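Side-chain contacts in bottromycin amidohydrolase (Streptomyces purpureus, PDB 6I5S), which probably hydrolyses a thiazoline-containing intermediate of bottromycin biosynthesis as a zinc-dependent amidohydrolase, and so acts as the gatekeeper of the pathway: residues L107-T112 with R436-R441; G128-R133 with L137-V142. All coordinates share one frame; numbering follows the deposited sequence.

Contact 1: residues L107-T112 with R436-R441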
ATOM      1  N   LEU A 107       9.935  -3.830   0.537  1.00 24.69           N
ATOM      2  CA  LEU A 107      11.128  -3.254   1.144  1.00 26.04           C
ATOM      3  C   LEU A 107      12.039  -2.655   0.092  1.00 25.83           C
ATOM      4  O   LEU A 107      12.597  -1.576   0.271  1.00 27.44           O
ATOM      5  CB  LEU A 107      11.908  -4.336   1.890  1.00 27.99           C
ATOM      6  CG  LEU A 107      11.276  -4.776   3.205  1.00 34.04           C
ATOM      7  CD1 LEU A 107      12.129  -5.947   3.728  1.00 37.61           C
ATOM      8  CD2 LEU A 107      11.246  -3.610   4.172  1.00 37.80           C
ATOM      9  N   VAL A 108      12.225  -3.379  -0.996  1.00 26.40           N
ATOM     10  CA  VAL A 108      13.144  -2.936  -2.057  1.00 33.21           C
ATOM     11  C   VAL A 108      12.715  -1.587  -2.620  1.00 28.05           C
ATOM     12  O   VAL A 108      13.547  -0.803  -3.094  1.00 29.52           O
ATOM     13  CB  VAL A 108      13.182  -4.032  -3.153  1.00 30.84           C
ATOM     14  CG1 VAL A 108      13.580  -3.465  -4.491  1.00 48.25           C
ATOM     15  CG2 VAL A 108      14.100  -5.156  -2.718  1.00 35.23           C
ATOM     16  N   HIS A 109      11.418  -1.280  -2.552  1.00 24.42           N
ATOM     17  CA  HIS A 109      10.886  -0.059  -3.111  1.00 28.34           C
ATOM     18  C   HIS A 109      10.614   0.997  -2.058  1.00 27.22           C
ATOM     19  O   HIS A 109       9.955   2.003  -2.373  1.00 25.81           O
ATOM     20  CB  HIS A 109       9.633  -0.357  -3.955  1.00 27.53           C
ATOM     21  CG  HIS A 109       9.987  -1.111  -5.192  1.00 25.00           C
ATOM     22  ND1 HIS A 109      10.107  -2.479  -5.221  1.00 26.15           N
ATOM     23  CD2 HIS A 109      10.316  -0.672  -6.439  1.00 29.31           C
ATOM     24  CE1 HIS A 109      10.528  -2.858  -6.421  1.00 29.64           C
ATOM     25  NE2 HIS A 109      10.661  -1.782  -7.179  1.00 28.47           N
ATOM     26  N   GLY A 110      11.185   0.822  -0.858  1.00 25.38           N
ATOM     27  CA  GLY A 110      11.118   1.829   0.189  1.00 28.39           C
ATOM     28  C   GLY A 110       9.877   1.762   1.047  1.00 25.82           C
ATOM     29  O   GLY A 110       9.632   2.668   1.849  1.00 24.54           O
ATOM     30  N   VAL A 111       9.069   0.738   0.854  1.00 25.35           N
ATOM     31  CA  VAL A 111       7.818   0.572   1.600  1.00 26.10           C
ATOM     32  C   VAL A 111       8.138  -0.205   2.874  1.00 24.83           C
ATOM     33  O   VAL A 111       8.444  -1.411   2.831  1.00 26.42           O
ATOM     34  CB  VAL A 111       6.768  -0.151   0.772  1.00 24.63           C
ATOM     35  CG1 VAL A 111       5.494  -0.329   1.639  1.00 24.86           C
ATOM     36  CG2 VAL A 111       6.406   0.600  -0.494  1.00 28.40           C
ATOM     37  N   THR A 112       8.062   0.486   4.002  1.00 25.03           N
ATOM     38  CA  THR A 112       8.415  -0.064   5.285  1.00 25.07           C
ATOM     39  C   THR A 112       7.214  -0.386   6.166  1.00 24.58           C
ATOM     40  O   THR A 112       7.413  -0.841   7.296  1.00 25.15           O
ATOM     41  CB  THR A 112       9.363   0.898   6.042  1.00 25.59           C
ATOM     42  OG1 THR A 112       8.775   2.180   6.185  1.00 30.36           O
ATOM     43  CG2 THR A 112      10.692   1.083   5.291  1.00 27.50           C
ATOM     44  N   ARG A 436      20.431  -6.997  -4.477  1.00 34.04           N
ATOM     45  CA  ARG A 436      20.511  -8.428  -4.236  1.00 36.09           C
ATOM     46  C   ARG A 436      19.148  -8.993  -3.808  1.00 34.97           C
ATOM     47  O   ARG A 436      18.758 -10.090  -4.230  1.00 32.29           O
ATOM     48  CB  ARG A 436      21.574  -8.690  -3.159  1.00 44.92           C
ATOM     49  CG  ARG A 436      21.855 -10.138  -2.825  1.00 70.53           C
ATOM     50  CD  ARG A 436      23.058 -10.256  -1.871  1.00 82.01           C
ATOM     51  NE  ARG A 436      24.264  -9.617  -2.416  1.00 72.97           N
ATOM     52  CZ  ARG A 436      24.899  -8.573  -1.882  1.00 81.88           C
ATOM     53  NH1 ARG A 436      24.477  -8.003  -0.755  1.00 76.20           N
ATOM     54  NH2 ARG A 436      25.984  -8.098  -2.483  1.00 97.29           N
ATOM     55  N   LEU A 437      18.433  -8.274  -2.946  1.00 32.41           N
ATOM     56  CA  LEU A 437      17.095  -8.716  -2.531  1.00 30.48           C
ATOM     57  C   LEU A 437      16.141  -8.763  -3.704  1.00 31.40           C
ATOM     58  O   LEU A 437      15.408  -9.735  -3.888  1.00 31.01           O
ATOM     59  CB  LEU A 437      16.524  -7.797  -1.443  1.00 31.27           C
ATOM     60  CG  LEU A 437      17.097  -7.950  -0.020  1.00 36.50           C
ATOM     61  CD1 LEU A 437      16.628  -6.836   0.929  1.00 33.26           C
ATOM     62  CD2 LEU A 437      16.634  -9.243   0.495  1.00 33.43           C
ATOM     63  N   TRP A 438      16.162  -7.749  -4.544  1.00 29.89           N
ATOM     64  CA  TRP A 438      15.274  -7.767  -5.706  1.00 29.53           C
ATOM     65  C   TRP A 438      15.660  -8.913  -6.646  1.00 33.20           C
ATOM     66  O   TRP A 438      14.802  -9.689  -7.087  1.00 29.58           O
ATOM     67  CB  TRP A 438      15.319  -6.400  -6.408  1.00 33.36           C
ATOM     68  CG  TRP A 438      14.349  -6.226  -7.548  1.00 35.26           C
ATOM     69  CD1 TRP A 438      14.675  -5.975  -8.854  1.00 33.89           C
ATOM     70  CD2 TRP A 438      12.900  -6.272  -7.504  1.00 29.79           C
ATOM     71  NE1 TRP A 438      13.539  -5.856  -9.626  1.00 34.25           N
ATOM     72  CE2 TRP A 438      12.439  -6.037  -8.829  1.00 30.89           C
ATOM     73  CE3 TRP A 438      11.954  -6.470  -6.493  1.00 27.86           C
ATOM     74  CZ2 TRP A 438      11.082  -6.021  -9.156  1.00 29.43           C
ATOM     75  CZ3 TRP A 438      10.598  -6.455  -6.844  1.00 31.64           C
ATOM     76  CH2 TRP A 438      10.197  -6.197  -8.145  1.00 26.20           C
ATOM     77  N   SER A 439      16.967  -9.074  -6.930  1.00 32.41           N
ATOM     78  CA  SER A 439      17.393 -10.174  -7.785  1.00 32.48           C
ATOM     79  C   SER A 439      16.947 -11.523  -7.211  1.00 30.98           C
ATOM     80  O   SER A 439      16.498 -12.404  -7.958  1.00 34.53           O
ATOM     81  CB  SER A 439      18.912 -10.111  -8.001  1.00 36.82           C
ATOM     82  OG  SER A 439      19.310 -11.285  -8.618  1.00 53.54           O
ATOM     83  N   LEU A 440      17.035 -11.699  -5.881  1.00 32.05           N
ATOM     84  CA  LEU A 440      16.638 -12.970  -5.298  1.00 34.46           C
ATOM     85  C   LEU A 440      15.127 -13.164  -5.389  1.00 28.77           C
ATOM     86  O   LEU A 440      14.657 -14.256  -5.731  1.00 35.72           O
ATOM     87  CB  LEU A 440      17.064 -13.016  -3.841  1.00 40.18           C
ATOM     88  CG  LEU A 440      16.757 -14.316  -3.105  1.00 41.07           C
ATOM     89  CD1 LEU A 440      17.494 -15.463  -3.707  1.00 43.86           C
ATOM     90  CD2 LEU A 440      17.180 -14.117  -1.681  1.00 43.37           C
ATOM     91  N   ARG A 441      14.383 -12.091  -5.179  1.00 29.27           N
ATOM     92  CA  ARG A 441      12.916 -12.145  -5.319  1.00 30.16           C
ATOM     93  C   ARG A 441      12.524 -12.582  -6.728  1.00 31.40           C
ATOM     94  O   ARG A 441      11.590 -13.373  -6.918  1.00 31.00           O
ATOM     95  CB  ARG A 441      12.318 -10.758  -4.976  1.00 33.34           C
ATOM     96  CG  ARG A 441      11.247 -10.190  -5.969  1.00 57.93           C
ATOM     97  CD  ARG A 441      10.049 -10.868  -5.752  1.00 62.52           C
ATOM     98  NE  ARG A 441       8.890 -10.372  -6.505  1.00 40.51           N
ATOM     99  CZ  ARG A 441       8.278 -11.051  -7.445  1.00 37.93           C
ATOM    100  NH1 ARG A 441       8.805 -12.188  -7.933  1.00 34.19           N
ATOM    101  NH2 ARG A 441       7.130 -10.578  -7.892  1.00 37.08           N
TER

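Contact 2: residues G128-R133 with L137-V142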
ATOM      1  N   GLY A 128       4.605  -9.877  14.914  1.00 25.61           N
ATOM      2  CA  GLY A 128       5.407 -10.337  16.065  1.00 27.39           C
ATOM      3  C   GLY A 128       6.862 -10.505  15.662  1.00 27.41           C
ATOM      4  O   GLY A 128       7.782 -10.172  16.422  1.00 27.96           O
ATOM      5  N   VAL A 129       7.092 -11.023  14.453  1.00 26.31           N
ATOM      6  CA  VAL A 129       8.463 -11.173  13.952  1.00 22.70           C
ATOM      7  C   VAL A 129       9.119  -9.805  13.851  1.00 24.48           C
ATOM      8  O   VAL A 129      10.315  -9.647  14.129  1.00 27.22           O
ATOM      9  CB  VAL A 129       8.440 -11.901  12.603  1.00 25.03           C
ATOM     10  CG1 VAL A 129       9.802 -11.825  11.878  1.00 27.72           C
ATOM     11  CG2 VAL A 129       8.001 -13.317  12.809  1.00 28.43           C
ATOM     12  N   HIS A 130       8.361  -8.808  13.397  1.00 25.90           N
ATOM     13  CA  HIS A 130       8.866  -7.436  13.352  1.00 26.47           C
ATOM     14  C   HIS A 130       9.214  -6.906  14.742  1.00 28.07           C
ATOM     15  O   HIS A 130      10.318  -6.380  14.987  1.00 27.12           O
ATOM     16  CB  HIS A 130       7.803  -6.555  12.682  1.00 22.82           C
ATOM     17  CG  HIS A 130       8.300  -5.194  12.321  1.00 27.04           C
ATOM     18  ND1 HIS A 130       8.575  -4.229  13.266  1.00 28.83           N
ATOM     19  CD2 HIS A 130       8.558  -4.632  11.119  1.00 25.99           C
ATOM     20  CE1 HIS A 130       8.978  -3.129  12.650  1.00 27.04           C
ATOM     21  NE2 HIS A 130       8.983  -3.355  11.357  1.00 25.81           N
ATOM     22  N   ARG A 131       8.292  -7.052  15.686  1.00 26.66           N
ATOM     23  CA  ARG A 131       8.566  -6.631  17.066  1.00 25.45           C
ATOM     24  C   ARG A 131       9.778  -7.347  17.647  1.00 27.60           C
ATOM     25  O   ARG A 131      10.537  -6.758  18.425  1.00 28.05           O
ATOM     26  CB  ARG A 131       7.327  -6.888  17.969  1.00 26.98           C
ATOM     27  CG  ARG A 131       6.126  -6.005  17.618  1.00 32.12           C
ATOM     28  CD  ARG A 131       4.899  -6.309  18.497  1.00 40.87           C
ATOM     29  NE  ARG A 131       3.787  -5.373  18.279  1.00 61.27           N
ATOM     30  CZ  ARG A 131       2.581  -5.685  17.808  1.00 56.89           C
ATOM     31  NH1 ARG A 131       2.249  -6.925  17.486  1.00 31.11           N
ATOM     32  NH2 ARG A 131       1.675  -4.729  17.645  1.00 44.81           N
ATOM     33  N   ALA A 132       9.928  -8.643  17.344  1.00 27.92           N
ATOM     34  CA  ALA A 132      11.005  -9.474  17.893  1.00 27.89           C
ATOM     35  C   ALA A 132      12.340  -9.203  17.206  1.00 28.01           C
ATOM     36  O   ALA A 132      13.384  -9.638  17.697  1.00 30.53           O
ATOM     37  CB  ALA A 132      10.617 -10.937  17.723  1.00 30.54           C
ATOM     38  N   ARG A 133      12.301  -8.504  16.067  1.00 26.27           N
ATOM     39  CA  ARG A 133      13.495  -8.276  15.228  1.00 29.45           C
ATOM     40  C   ARG A 133      14.149  -9.572  14.771  1.00 30.85           C
ATOM     41  O   ARG A 133      15.380  -9.690  14.748  1.00 29.82           O
ATOM     42  CB  ARG A 133      14.487  -7.378  15.967  1.00 30.23           C
ATOM     43  CG  ARG A 133      13.941  -5.982  16.058  1.00 30.61           C
ATOM     44  CD  ARG A 133      14.813  -5.076  16.921  1.00 36.04           C
ATOM     45  NE  ARG A 133      14.470  -3.661  16.696  1.00 36.99           N
ATOM     46  CZ  ARG A 133      15.072  -2.651  17.316  1.00 41.18           C
ATOM     47  NH1 ARG A 133      16.024  -2.897  18.220  1.00 38.58           N
ATOM     48  NH2 ARG A 133      14.739  -1.404  17.044  1.00 38.43           N
ATOM     49  N   LEU A 137      11.450  -6.856   7.878  1.00 25.90           N
ATOM     50  CA  LEU A 137      10.235  -6.843   7.068  1.00 26.91           C
ATOM     51  C   LEU A 137       9.457  -5.552   7.344  1.00 22.37           C
ATOM     52  O   LEU A 137       9.711  -4.854   8.335  1.00 25.02           O
ATOM     53  CB  LEU A 137       9.392  -8.101   7.326  1.00 40.03           C
ATOM     54  CG  LEU A 137       9.276  -8.611   8.734  1.00 46.19           C
ATOM     55  CD1 LEU A 137       8.938  -7.512   9.655  1.00 97.99           C
ATOM     56  CD2 LEU A 137       8.236  -9.702   8.779  1.00 45.99           C
ATOM     57  N   PRO A 138       8.555  -5.173   6.447  1.00 22.16           N
ATOM     58  CA  PRO A 138       7.714  -4.002   6.693  1.00 21.40           C
ATOM     59  C   PRO A 138       6.743  -4.301   7.827  1.00 22.92           C
ATOM     60  O   PRO A 138       6.324  -5.454   8.018  1.00 28.88           O
ATOM     61  CB  PRO A 138       6.953  -3.810   5.377  1.00 26.80           C
ATOM     62  CG  PRO A 138       7.512  -4.802   4.412  1.00 30.68           C
ATOM     63  CD  PRO A 138       8.214  -5.880   5.218  1.00 27.00           C
ATOM     64  N   ARG A 139       6.334  -3.232   8.511  1.00 24.78           N
ATOM     65  CA  ARG A 139       5.406  -3.385   9.632  1.00 27.76           C
ATOM     66  C   ARG A 139       3.968  -3.416   9.113  1.00 31.91           C
ATOM     67  O   ARG A 139       3.566  -2.490   8.401  1.00 27.48           O
ATOM     68  CB  ARG A 139       5.596  -2.208  10.580  1.00 25.65           C
ATOM     69  CG  ARG A 139       4.733  -2.219  11.871  1.00 33.06           C
ATOM     70  CD  ARG A 139       5.201  -3.333  12.846  1.00 64.40           C
ATOM     71  NE  ARG A 139       4.566  -3.185  14.155  1.00 81.85           N
ATOM     72  CZ  ARG A 139       5.201  -3.001  15.312  1.00 85.86           C
ATOM     73  NH1 ARG A 139       6.530  -2.974  15.388  1.00 83.45           N
ATOM     74  NH2 ARG A 139       4.480  -2.856  16.414  1.00 88.25           N
ATOM     75  N   PRO A 140       3.158  -4.421   9.479  1.00 26.88           N
ATOM     76  CA  PRO A 140       1.761  -4.455   9.030  1.00 24.70           C
ATOM     77  C   PRO A 140       0.795  -3.739   9.950  1.00 27.59           C
ATOM     78  O   PRO A 140       0.987  -3.627  11.171  1.00 27.29           O
ATOM     79  CB  PRO A 140       1.445  -5.958   8.993  1.00 28.92           C
ATOM     80  CG  PRO A 140       2.315  -6.540  10.121  1.00 37.70           C
ATOM     81  CD  PRO A 140       3.520  -5.619  10.276  1.00 29.64           C
ATOM     82  N   TRP A 141      -0.300  -3.280   9.323  1.00 24.48           N
ATOM     83  CA  TRP A 141      -1.498  -2.807  10.004  1.00 23.36           C
ATOM     84  C   TRP A 141      -2.606  -3.720   9.484  1.00 25.65           C
ATOM     85  O   TRP A 141      -2.806  -3.824   8.276  1.00 25.91           O
ATOM     86  CB  TRP A 141      -1.761  -1.330   9.713  1.00 24.56           C
ATOM     87  CG  TRP A 141      -2.915  -0.660  10.345  1.00 25.05           C
ATOM     88  CD1 TRP A 141      -2.873   0.144  11.450  1.00 28.78           C
ATOM     89  CD2 TRP A 141      -4.282  -0.677   9.926  1.00 26.07           C
ATOM     90  NE1 TRP A 141      -4.104   0.635  11.737  1.00 27.81           N
ATOM     91  CE2 TRP A 141      -4.993   0.145  10.820  1.00 24.90           C
ATOM     92  CE3 TRP A 141      -4.978  -1.319   8.900  1.00 28.04           C
ATOM     93  CZ2 TRP A 141      -6.365   0.326  10.724  1.00 26.45           C
ATOM     94  CZ3 TRP A 141      -6.341  -1.098   8.775  1.00 25.18           C
ATOM     95  CH2 TRP A 141      -7.020  -0.304   9.695  1.00 29.23           C
ATOM     96  N   VAL A 142      -3.267  -4.454  10.377  1.00 23.51           N
ATOM     97  CA  VAL A 142      -3.948  -5.684   9.981  1.00 26.55           C
ATOM     98  C   VAL A 142      -5.443  -5.576  10.315  1.00 29.22           C
ATOM     99  O   VAL A 142      -5.794  -5.396  11.487  1.00 26.41           O
ATOM    100  CB  VAL A 142      -3.312  -6.889  10.691  1.00 25.27           C
ATOM    101  CG1 VAL A 142      -3.976  -8.164  10.228  1.00 25.64           C
ATOM    102  CG2 VAL A 142      -1.787  -6.871  10.468  1.00 25.48           C
TER

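Contact 1: residues L107-T112 with R436-R441
Val108 and Trp438 bring the two backbones closest, with their CA atoms 6.4 Å apart. Residues 107-112 hold the C-terminal end of helix 100-108, which closes in a Schellman motif. Gly110 is its C-prime residue, with positive phi, and Gly110 N bonds to Leu107 O at 3.0 Å. The chain then enters strand 111-116, a strand of the mixed sheet of this amidohydrolase, between strands 84-95 and 139-142. Residues 436-441 lie within helix 431-444, late in the chain.

Val108 and His109 carry one side of the contact. With chi1 at 155°, Val108 sends CG1 to the tryptophan and CG2 to Leu437 and the Trp438 backbone N. Val108 CG1 meets Trp438 CB at 3.9 Å. Val108 CG2 reaches Leu437 CB at 3.8 Å. The Val108 and Leu437 side chains lie alongside each other, pointing opposite ways.

His109 points its ring edge at the face of the Trp438 six-membered ring. This is a T-shaped stack, with centroids 4.9 Å apart and planes at 83°. His109 ND1 is held by a hydrogen bond to Gly105 O, one turn back in helix 100-108, which helps fix the ring. Trp438 also stacks edge-to-face with Trp452, and Pro358 touches both His109 and Trp438. All four touching residues are buried. Within the stack, His109 CE1 sits above the rim of the indole, 3.6 Å from Trp438 CZ3.

Contact 2: residues G128-R133 with L137-V142
The imidazole of His130 carries Arg139 CD over one face and Leu137 O at its edge, near the ring plane. Arg139 CD lies 3.6 Å from the His130 ring centroid and 16° off the normal, a CH-pi contact. The guanidinium of Arg139 is turned 70° from the imidazole plane. His130 meets its edge, and His130 ND1 is 3.2 Å from Arg139 NH1. Over one face of the same guanidinium lies Arg131 CG.

Two torsions shape this fit. His130 has CG anti to its backbone N (chi1 -168°), which carries the ring from the helix onto the chain at Leu137. Arg139 bends at chi2, and the bend lets its chain pass over the ring before the guanidinium reaches Arg131.

Leu137 packs closely. Leu137 CD1 is 3.3 Å from His130 CD2. Leu137 O is 3.0 Å from the same ring carbon, His130 CD2. The other methyl, Leu137 CD2, meets Val129 CG1 at 4.1 Å.

Toward solvent, two arginines come together. Arg131 NE and Arg139 NH2 are 3.2 Å apart, both are donors, and the guanidinium planes are steeply inclined. Arg399 brings a third like charge near Arg139 NH1, so the cluster is probably electrostatically unfavourable unless solvent or anions screen it.

Helix 121-132 ends in a Schellman motif at Arg133, which forms salt bridges to Asp425 and Asp63. The chain then turns back and enters strand 139-142. This closes a beta-alpha-beta crossover: strand 111-116, helix 121-132, then parallel strand 139-142.

How the contacts relate
The centres of the two contacts lie about 16 Å apart. Strand 111-116 links them: it begins in contact 1 and runs parallel to strand 139-142 of contact 2 in the mixed sheet. Thr112 O and Arg139 N, 2.9 Å apart, probably form a hydrogen bond between these strands. Leu107 and Pro138 also pack against each other. Along the chain, residues 107-112 come first, then both segments of contact 2, and finally residues 436-441. Contact 2 is therefore local, within one beta-alpha-beta unit. Contact 1 is long-range and brings the late helix 431-444 against helix 100-108, just before that unit. It closes this helix onto the fold, with contact 2 nested in the loop between.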